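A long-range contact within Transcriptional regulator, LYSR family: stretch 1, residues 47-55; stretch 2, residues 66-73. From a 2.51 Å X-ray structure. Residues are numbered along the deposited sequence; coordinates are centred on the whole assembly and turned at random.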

# COMPACT_ATOMS: atom_id res chain seq x y z
N ALA B 47 -6.42 4.27 15.97
CA ALA B 47 -6.42 5.10 17.17
C ALA B 47 -5.00 5.56 17.53
O ALA B 47 -4.02 5.01 17.02
CB ALA B 47 -7.03 4.33 18.33
N ASP B 48 -4.90 6.57 18.43
CA ASP B 48 -3.67 7.18 18.94
C ASP B 48 -2.61 6.14 19.34
O ASP B 48 -2.85 5.37 20.28
CB ASP B 48 -3.99 8.12 20.13
CG ASP B 48 -2.89 9.10 20.56
OD1 ASP B 48 -1.79 9.07 19.97
OD2 ASP B 48 -3.16 9.91 21.48
N PRO B 49 -1.43 6.11 18.66
CA PRO B 49 -0.40 5.14 19.06
C PRO B 49 0.34 5.45 20.37
O PRO B 49 1.11 4.61 20.83
CB PRO B 49 0.53 5.09 17.85
CG PRO B 49 0.38 6.39 17.17
CD PRO B 49 -0.98 6.94 17.52
N VAL B 50 0.12 6.64 20.97
CA VAL B 50 0.74 7.06 22.23
C VAL B 50 0.28 6.14 23.39
O VAL B 50 1.07 5.82 24.29
CB VAL B 50 0.53 8.58 22.51
CG1 VAL B 50 0.97 8.98 23.92
CG2 VAL B 50 1.25 9.43 21.47
N GLY B 51 -0.99 5.71 23.33
CA GLY B 51 -1.59 4.82 24.32
C GLY B 51 -0.86 3.51 24.43
O GLY B 51 -0.62 3.02 25.54
N LEU B 52 -0.45 2.94 23.28
CA LEU B 52 0.29 1.68 23.18
C LEU B 52 1.62 1.74 23.93
O LEU B 52 2.03 0.73 24.50
CB LEU B 52 0.52 1.28 21.73
CG LEU B 52 -0.64 0.73 20.89
CD1 LEU B 52 -0.26 0.76 19.46
CD2 LEU B 52 -1.07 -0.70 21.27
N LEU B 53 2.29 2.92 23.94
CA LEU B 53 3.56 3.16 24.65
C LEU B 53 3.34 3.05 26.15
O LEU B 53 4.09 2.35 26.83
CB LEU B 53 4.16 4.55 24.32
CG LEU B 53 4.53 4.85 22.88
CD1 LEU B 53 4.84 6.31 22.70
CD2 LEU B 53 5.71 4.04 22.44
N LEU B 54 2.29 3.73 26.66
CA LEU B 54 1.90 3.73 28.07
C LEU B 54 1.56 2.30 28.49
O LEU B 54 1.95 1.87 29.58
CB LEU B 54 0.68 4.64 28.30
CG LEU B 54 0.81 6.12 27.93
CD1 LEU B 54 -0.55 6.78 27.86
CD2 LEU B 54 1.67 6.87 28.92
N GLN B 55 0.90 1.55 27.60
CA GLN B 55 0.48 0.17 27.81
C GLN B 55 1.58 -0.88 27.60
O GLN B 55 1.31 -2.07 27.76
CB GLN B 55 -0.76 -0.14 26.96
CG GLN B 55 -2.03 0.51 27.48
CD GLN B 55 -3.18 0.38 26.52
OE1 GLN B 55 -3.09 -0.23 25.46
NE2 GLN B 55 -4.30 0.98 26.89
N ALA B 66 2.80 16.68 19.06
CA ALA B 66 3.66 16.52 20.24
C ALA B 66 2.91 17.03 21.50
O ALA B 66 3.41 17.89 22.24
CB ALA B 66 4.97 17.26 20.02
N GLU B 67 1.70 16.48 21.71
CA GLU B 67 0.80 16.77 22.83
C GLU B 67 1.48 16.38 24.14
O GLU B 67 1.67 15.19 24.40
CB GLU B 67 -0.55 16.02 22.64
CG GLU B 67 -0.43 14.60 22.07
CD GLU B 67 -1.63 13.97 21.38
OE1 GLU B 67 -2.78 14.41 21.62
OE2 GLU B 67 -1.41 13.02 20.59
N LYS B 68 1.92 17.39 24.92
CA LYS B 68 2.62 17.17 26.19
C LYS B 68 1.85 16.19 27.07
O LYS B 68 0.74 16.48 27.52
CB LYS B 68 2.93 18.51 26.90
CG LYS B 68 3.68 18.35 28.22
CD LYS B 68 4.16 19.69 28.77
CE LYS B 68 4.93 19.50 30.04
NZ LYS B 68 5.64 20.74 30.46
N GLN B 69 2.40 14.99 27.20
CA GLN B 69 1.83 13.89 27.96
C GLN B 69 2.88 13.27 28.88
O GLN B 69 4.00 12.97 28.44
CB GLN B 69 1.24 12.85 27.01
CG GLN B 69 0.60 11.66 27.72
CD GLN B 69 -0.54 11.01 26.99
OE1 GLN B 69 -1.19 10.12 27.53
NE2 GLN B 69 -0.83 11.42 25.75
N ASN B 70 2.49 13.07 30.14
CA ASN B 70 3.30 12.48 31.20
C ASN B 70 3.67 11.02 30.88
O ASN B 70 2.82 10.25 30.43
CB ASN B 70 2.57 12.59 32.53
CG ASN B 70 3.44 12.28 33.70
OD1 ASN B 70 3.21 11.32 34.43
ND2 ASN B 70 4.47 13.09 33.90
N GLY B 71 4.94 10.68 31.11
CA GLY B 71 5.47 9.36 30.83
C GLY B 71 5.81 9.15 29.37
O GLY B 71 6.09 8.03 28.96
N ILE B 72 5.79 10.24 28.59
CA ILE B 72 6.08 10.23 27.16
C ILE B 72 6.96 11.41 26.73
O ILE B 72 6.70 12.55 27.12
CB ILE B 72 4.80 9.97 26.30
CG1 ILE B 72 4.79 8.54 25.78
CG2 ILE B 72 4.64 10.93 25.14
CD1 ILE B 72 3.69 7.77 26.19
N SER B 73 8.02 11.12 25.96
CA SER B 73 8.94 12.11 25.39
C SER B 73 8.86 12.12 23.87
O SER B 73 8.75 11.08 23.22
CB SER B 73 10.37 11.88 25.86
OG SER B 73 10.43 11.87 27.27

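The first stretch passes from a loop into a short helix that includes Gly51 to Leu54, while the second runs through a type II beta turn from Gln69 to Ile72 into a strand. Asp48 precedes the turn that leads into the helix, and its OD1 accepts a capping hydrogen bond from Val50 N at 3.2 Å. Within the beta turn, a weak hydrogen bond joins Ile72 N to Gln69 O (3.3 Å), and Gly71 has a positive phi of 81°, a value that favours glycine. The backbones remain well apart, with the nearest CA atoms, those of Leu54 and Gly71, separated by 7.2 Å, and no hydrogen bond crosses between the stretches.

Side-chain packing makes most of the contact, and Ile72 has the largest area covered by the other stretch, 77 Å². Its CD1 meets Leu54 CD2 at 3.5 Å, Val50 CG1 at 3.7 Å and Leu53 CB at 3.8 Å, so a single methyl group touches three residues of the first stretch. Both chi angles of Ile72 lie between the usual wells. The CA-to-CB bond of Leu54 points sideways to the second stretch, but the end of the side chain comes nearer to it. The amide of Gln69 packs against apolar groups, with NE2 3.5 Å from Val50 CG1 and OE1 3.4 Å from Leu54 CD1. Farther along, Asp48 OD2 and Glu67 OE2 approach to 3.7 Å, a proximity of like charges rather than a salt bridge.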